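Local atomic coordinates of aromatic amino acid beta-eliminating lyase/threonine aldolase (Exiguobacterium sibiricum, PDB entry 3LWS), a protein that is a pyridoxal-phosphate-dependent enzyme of the beta-eliminating lyase family, built on the aminotransferase-like fold, with its cofactor held covalently by the protein. Residues A217-A220 with A221-Q224; E270-N273 with A274-G277; G348-R351 with L352-A355. All blocks are in the same frame, centred on the assembly; numbering follows the deposited sequence.

Contact 1: A217-A220 with A221-Q224; sequences AGPA and AFCQ
The ring of Phe-222 meets Pro-219 and Gly-218 obliquely, while the indole of Trp-82, from helix 71-86, stacks on it. Pro-219 approaches through CD, which lies 4.2 Å from Phe-222 CD2 and 3.8 Å from Phe-222 CB. With CG anti to its backbone N (chi1 175°), the phenylalanine is directed back beside the end of the strand that leads into its own helix. There Gly-218 brings CA to 4.2 Å from Phe-222 CD2; glycine suits this place because it has no side chain to compete with the ring. This is a strand-to-helix junction: 214-218 is an antiparallel member of the mixed seven-stranded sheet of the aminotransferase-like fold, and Pro-219 is the N-cap residue of helix 220-232. Proline has no N-H to give, which costs nothing at a helix start, and its carbonyl begins the helical pattern: Cys-223 N donates to Pro-219 O at 3.0 Å, nearly straight (165°). The SG of Cys-223, small enough for the buried side, lies 3.8 Å from Gly-218 N. On the outer side Ala-220 O accepts two bonds, one from Gln-224 N at 3.0 Å and one from a water, also at 3.0 Å from Ala-220 O, which weakly accepts from Gln-224 NE2.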
loop_
_atom_site.group_PDB
_atom_site.type_symbol
_atom_site.label_atom_id
_atom_site.label_comp_id
_atom_site.label_asym_id
_atom_site.label_seq_id
_atom_site.Cartn_x
_atom_site.Cartn_y
_atom_site.Cartn_z
ATOM N N ALA A 217 -11.554 6.324 -10.604
ATOM C CA ALA A 217 -11.641 6.825 -11.974
ATOM C C ALA A 217 -12.548 8.056 -12.039
ATOM O O ALA A 217 -13.479 8.232 -11.244
ATOM C CB ALA A 217 -12.114 5.733 -12.909
ATOM N N GLY A 218 -12.266 8.894 -13.021
ATOM C CA GLY A 218 -12.988 10.161 -13.207
ATOM C C GLY A 218 -12.367 11.037 -14.289
ATOM O O GLY A 218 -11.629 10.543 -15.140
ATOM N N PRO A 219 -12.664 12.349 -14.270
ATOM C CA PRO A 219 -12.047 13.261 -15.249
ATOM C C PRO A 219 -10.512 13.276 -15.153
ATOM O O PRO A 219 -9.940 12.998 -14.083
ATOM C CB PRO A 219 -12.613 14.640 -14.851
ATOM C CG PRO A 219 -13.801 14.357 -13.998
ATOM C CD PRO A 219 -13.507 13.073 -13.303
ATOM N N ALA A 220 -9.876 13.655 -16.255
ATOM C CA ALA A 220 -8.439 13.813 -16.353
ATOM C C ALA A 220 -7.798 14.639 -15.234
ATOM O O ALA A 220 -6.860 14.130 -14.571
ATOM C CB ALA A 220 -8.068 14.386 -17.751
ATOM N N ALA A 221 -8.279 15.876 -15.007
ATOM C CA ALA A 221 -7.709 16.796 -13.984
ATOM C C ALA A 221 -7.873 16.258 -12.558
ATOM O O ALA A 221 -6.955 16.322 -11.759
ATOM C CB ALA A 221 -8.345 18.192 -14.072
ATOM N N PHE A 222 -9.057 15.741 -12.262
ATOM C CA PHE A 222 -9.345 15.003 -11.017
ATOM C C PHE A 222 -8.298 13.887 -10.746
ATOM O O PHE A 222 -7.697 13.802 -9.662
ATOM C CB PHE A 222 -10.765 14.431 -11.105
ATOM C CG PHE A 222 -11.149 13.551 -9.950
ATOM C CD1 PHE A 222 -11.672 14.104 -8.785
ATOM C CD2 PHE A 222 -11.014 12.158 -10.051
ATOM C CE1 PHE A 222 -12.011 13.317 -7.737
ATOM C CE2 PHE A 222 -11.360 11.359 -9.021
ATOM C CZ PHE A 222 -11.842 11.928 -7.830
ATOM N N CYS A 223 -8.064 13.050 -11.740
ATOM C CA CYS A 223 -7.062 11.978 -11.598
ATOM C C CYS A 223 -5.646 12.513 -11.422
ATOM O O CYS A 223 -4.867 11.903 -10.734
ATOM C CB CYS A 223 -7.137 10.978 -12.766
ATOM S SG CYS A 223 -8.680 10.050 -12.717
ATOM N N GLN A 224 -5.308 13.648 -12.032
ATOM C CA GLN A 224 -3.969 14.226 -11.855
ATOM C C GLN A 224 -3.746 14.629 -10.443
ATOM O O GLN A 224 -2.686 14.384 -9.882
ATOM C CB GLN A 224 -3.734 15.451 -12.743
ATOM C CG GLN A 224 -3.523 15.120 -14.186
ATOM C CD GLN A 224 -3.798 16.314 -15.085
ATOM O OE1 GLN A 224 -3.636 17.465 -14.675
ATOM N NE2 GLN A 224 -4.243 16.043 -16.311
HETATM O O HOH W 1 -5.148 12.785 -16.602
#

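Contact 2: E270-N273 with A274-G277; sequences EQFN and ALPG
Leu-275 approaches Phe-272 at the ring edge, its CD1 near the ring plane and 4.3 Å from Phe-272 CD1. The leucine also lies against the phenylalanine's backbone, with CB 3.3 Å from Phe-272 O, and that carbonyl accepts a hydrogen bond from Leu-275 N at 3.0 Å. The donor stands about 60° out of the carbonyl plane, a steep approach suited to a three-residue link where the chain is leaving helical geometry. One residue earlier the four-residue pattern persists, though longer: Ala-274 N donates to Glu-270 O at 3.3 Å. Ala-274, with only a methyl, fits closely over the last turn, CB being 3.5 Å from Gln-271 O. In Leu-275, chi1 of -68° sets CG beside the backbone N, turned back toward the helix. Farther out, Asn-273 ties the helix end to what follows: OD1 accepts from Thr-280 N, and ND2 makes a weak bond to Glu-283 O, an amide being able to serve both needs. The turn thus delivers the chain from helix 258-273 into edge strand 278-281, with Phe-272 buried on strand 289-295 and Leu-275 facing helix 342-355.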
loop_
_atom_site.group_PDB
_atom_site.type_symbol
_atom_site.label_atom_id
_atom_site.label_comp_id
_atom_site.label_asym_id
_atom_site.label_seq_id
_atom_site.Cartn_x
_atom_site.Cartn_y
_atom_site.Cartn_z
ATOM N N GLU A 270 -33.407 -18.508 -0.645
ATOM C CA GLU A 270 -34.676 -19.198 -0.681
ATOM C C GLU A 270 -34.620 -20.380 0.291
ATOM O O GLU A 270 -35.546 -20.581 1.066
ATOM C CB GLU A 270 -34.939 -19.647 -2.124
ATOM C CG GLU A 270 -36.365 -19.537 -2.568
ATOM C CD GLU A 270 -36.529 -19.519 -4.102
ATOM O OE1 GLU A 270 -35.511 -19.622 -4.845
ATOM O OE2 GLU A 270 -37.704 -19.405 -4.534
ATOM N N GLN A 271 -33.506 -21.117 0.276
ATOM C CA GLN A 271 -33.289 -22.224 1.205
ATOM C C GLN A 271 -33.284 -21.762 2.667
ATOM O O GLN A 271 -33.847 -22.422 3.532
ATOM C CB GLN A 271 -31.953 -22.935 0.907
ATOM C CG GLN A 271 -31.869 -23.676 -0.443
ATOM C CD GLN A 271 -32.686 -24.974 -0.481
ATOM O OE1 GLN A 271 -32.559 -25.860 0.384
ATOM N NE2 GLN A 271 -33.511 -25.096 -1.505
ATOM N N PHE A 272 -32.643 -20.619 2.929
ATOM C CA PHE A 272 -32.482 -20.094 4.295
ATOM C C PHE A 272 -33.781 -19.557 4.843
ATOM O O PHE A 272 -34.125 -19.792 6.013
ATOM C CB PHE A 272 -31.399 -18.983 4.344
ATOM C CG PHE A 272 -29.972 -19.492 4.286
ATOM C CD1 PHE A 272 -29.489 -20.374 5.237
ATOM C CD2 PHE A 272 -29.088 -19.050 3.273
ATOM C CE1 PHE A 272 -28.159 -20.849 5.185
ATOM C CE2 PHE A 272 -27.773 -19.486 3.236
ATOM C CZ PHE A 272 -27.305 -20.396 4.200
ATOM N N ASN A 273 -34.520 -18.847 3.996
ATOM C CA ASN A 273 -35.769 -18.254 4.408
ATOM C C ASN A 273 -36.825 -19.307 4.730
ATOM O O ASN A 273 -37.711 -19.050 5.538
ATOM C CB ASN A 273 -36.293 -17.276 3.370
ATOM C CG ASN A 273 -35.534 -15.949 3.375
ATOM O OD1 ASN A 273 -35.465 -15.257 4.378
ATOM N ND2 ASN A 273 -34.997 -15.589 2.229
ATOM N N ALA A 274 -36.714 -20.480 4.113
ATOM C CA ALA A 274 -37.586 -21.630 4.442
ATOM C C ALA A 274 -37.393 -22.167 5.842
ATOM O O ALA A 274 -38.277 -22.839 6.356
ATOM C CB ALA A 274 -37.367 -22.772 3.453
ATOM N N LEU A 275 -36.233 -21.926 6.442
ATOM C CA LEU A 275 -35.946 -22.421 7.786
ATOM C C LEU A 275 -36.683 -21.676 8.878
ATOM O O LEU A 275 -36.705 -20.440 8.870
ATOM C CB LEU A 275 -34.454 -22.335 8.074
ATOM C CG LEU A 275 -33.555 -23.249 7.282
ATOM C CD1 LEU A 275 -32.094 -22.837 7.538
ATOM C CD2 LEU A 275 -33.815 -24.708 7.680
ATOM N N PRO A 276 -37.292 -22.409 9.836
ATOM C CA PRO A 276 -37.949 -21.661 10.923
ATOM C C PRO A 276 -36.899 -20.991 11.799
ATOM O O PRO A 276 -35.886 -21.615 12.114
ATOM C CB PRO A 276 -38.709 -22.738 11.720
ATOM C CG PRO A 276 -38.136 -24.097 11.248
ATOM C CD PRO A 276 -37.154 -23.851 10.142
ATOM N N GLY A 277 -37.154 -19.730 12.152
ATOM C CA GLY A 277 -36.245 -18.918 12.969
ATOM C C GLY A 277 -35.103 -18.256 12.192
ATOM O O GLY A 277 -34.157 -17.753 12.792
#

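Contact 3: G348-R351 with L352-A355; sequences GFAR and LRQA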
loop_
_atom_site.group_PDB
_atom_site.type_symbol
_atom_site.label_atom_id
_atom_site.label_comp_id
_atom_site.label_asym_id
_atom_site.label_seq_id
_atom_site.Cartn_x
_atom_site.Cartn_y
_atom_site.Cartn_z
ATOM N N GLY A 348 -25.934 -31.284 3.186
ATOM C CA GLY A 348 -25.698 -30.169 4.124
ATOM C C GLY A 348 -26.999 -29.555 4.571
ATOM O O GLY A 348 -27.300 -29.469 5.767
ATOM N N PHE A 349 -27.812 -29.183 3.586
ATOM C CA PHE A 349 -29.050 -28.500 3.847
ATOM C C PHE A 349 -30.061 -29.346 4.610
ATOM O O PHE A 349 -30.850 -28.800 5.383
ATOM C CB PHE A 349 -29.647 -27.901 2.558
ATOM C CG PHE A 349 -29.163 -26.493 2.277
ATOM C CD1 PHE A 349 -29.601 -25.445 3.063
ATOM C CD2 PHE A 349 -28.257 -26.229 1.258
ATOM C CE1 PHE A 349 -29.175 -24.151 2.845
ATOM C CE2 PHE A 349 -27.813 -24.929 1.041
ATOM C CZ PHE A 349 -28.270 -23.899 1.833
ATOM N N ALA A 350 -30.067 -30.664 4.415
ATOM C CA ALA A 350 -30.952 -31.524 5.234
ATOM C C ALA A 350 -30.469 -31.512 6.697
ATOM O O ALA A 350 -31.270 -31.389 7.645
ATOM C CB ALA A 350 -30.991 -32.960 4.681
ATOM N N ARG A 351 -29.150 -31.604 6.869
ATOM C CA ARG A 351 -28.572 -31.540 8.204
ATOM C C ARG A 351 -28.803 -30.193 8.878
ATOM O O ARG A 351 -29.076 -30.144 10.089
ATOM C CB ARG A 351 -27.085 -31.863 8.190
ATOM C CG ARG A 351 -26.485 -31.989 9.613
ATOM C CD ARG A 351 -27.145 -33.111 10.477
ATOM N NE ARG A 351 -26.739 -32.997 11.884
ATOM C CZ ARG A 351 -27.367 -32.269 12.814
ATOM N NH1 ARG A 351 -28.477 -31.581 12.535
ATOM N NH2 ARG A 351 -26.881 -32.234 14.050
ATOM N N LEU A 352 -28.702 -29.117 8.104
ATOM C CA LEU A 352 -29.014 -27.785 8.587
ATOM C C LEU A 352 -30.506 -27.706 8.908
ATOM O O LEU A 352 -30.885 -27.182 9.950
ATOM C CB LEU A 352 -28.582 -26.708 7.576
ATOM C CG LEU A 352 -28.906 -25.258 7.970
ATOM C CD1 LEU A 352 -28.139 -24.849 9.246
ATOM C CD2 LEU A 352 -28.629 -24.317 6.808
ATOM N N ARG A 353 -31.354 -28.260 8.035
ATOM C CA ARG A 353 -32.802 -28.335 8.300
ATOM C C ARG A 353 -33.130 -29.065 9.609
ATOM O O ARG A 353 -34.023 -28.647 10.338
ATOM C CB ARG A 353 -33.561 -28.994 7.128
ATOM C CG ARG A 353 -34.288 -28.006 6.229
ATOM C CD ARG A 353 -35.143 -28.661 5.128
ATOM N NE ARG A 353 -34.398 -28.772 3.882
ATOM C CZ ARG A 353 -33.813 -29.867 3.407
ATOM N NH1 ARG A 353 -33.908 -31.042 4.003
ATOM N NH2 ARG A 353 -33.141 -29.784 2.281
ATOM N N GLN A 354 -32.398 -30.139 9.899
ATOM C CA GLN A 354 -32.540 -30.847 11.188
ATOM C C GLN A 354 -32.213 -29.955 12.411
ATOM O O GLN A 354 -32.784 -30.149 13.456
ATOM C CB GLN A 354 -31.644 -32.097 11.248
ATOM C CG GLN A 354 -32.220 -33.368 10.658
ATOM C CD GLN A 354 -31.315 -34.593 10.921
ATOM O OE1 GLN A 354 -30.311 -34.520 11.648
ATOM N NE2 GLN A 354 -31.682 -35.721 10.332
ATOM N N ALA A 355 -31.276 -29.013 12.274
ATOM C CA ALA A 355 -30.933 -28.080 13.362
ATOM C C ALA A 355 -31.959 -26.981 13.613
ATOM O O ALA A 355 -32.046 -26.490 14.732
ATOM C CB ALA A 355 -29.573 -27.454 13.120
#
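Phe-349 and Leu-352 form one side of a local contact between successive turns of helix 342-355, the C-terminal helix of the chain, whose inner face is apolar and whose outer face is polar. The two side chains lie side by side and point the same way, Leu-352 CD2 reaching the ring obliquely at 4.0 Å from Phe-349 CE1. Phe-316 adds an edge-to-face ring contact to Phe-349, and Leu-305 of helix 298-312 touches Leu-352, so bulky hydrophobic residues suit this buried side. Gly-348, also buried, presents a backbone carbonyl to Leu-352 N at 2.7 Å. The pattern is that of a regular alpha-helix, each N-H reaching the carbonyl four residues back: Arg-353 N donates to Phe-349 O at 2.8 Å and Gln-354 N to Ala-350 O, whereas Ala-355 N is shared between two weak bonds, to Arg-351 O at 3.3 Å and to Leu-352 O, near the end of the chain. Toward the outside, Arg-353 folds back, bent at chi3 (-94°), so that Phe-349 O lies 3.7 Å above the plane of its guanidinium, over the centre. Its NH1 comes within 3.2 Å of Ala-350 CA, an approach that the small alanine permits. Arg-351 takes another path. A chi1 of -172° swings its chain away from its own N, and the bend at chi2 then takes it across Gln-354 at about a right angle; Gln-354 OE1 sits over one guanidinium face, 3.6 Å from Arg-351 NH1, and the two flat groups are 46° apart. The strongest polar partner of this arginine is Glu-311 of helix 298-312, in a salt bridge from NE to OE1 that fixes the far end of the side chain against that helix.

How the contacts relate
Contacts 2 and 3 belong to one cluster, their centres about 11 Å apart, where the end of helix 258-273 meets helix 342-355. Gln-271 CB packs 3.6 Å from Phe-349 CE1, and Leu-275 CD2 packs 3.6 Å from Arg-353 CG. Contact 1 lies on the opposite side of the chain's centre, its own centre about 46 Å from that of contact 2, where a strand of the mixed seven-stranded sheet gives way to a helix. All three are partly buried, each setting an aromatic residue inward and polar or small residues outward. They differ in backbone: 217-224 starts a helix, 270-277 leaves one, and 348-355 runs within one, where arginines bring charge that the first lacks.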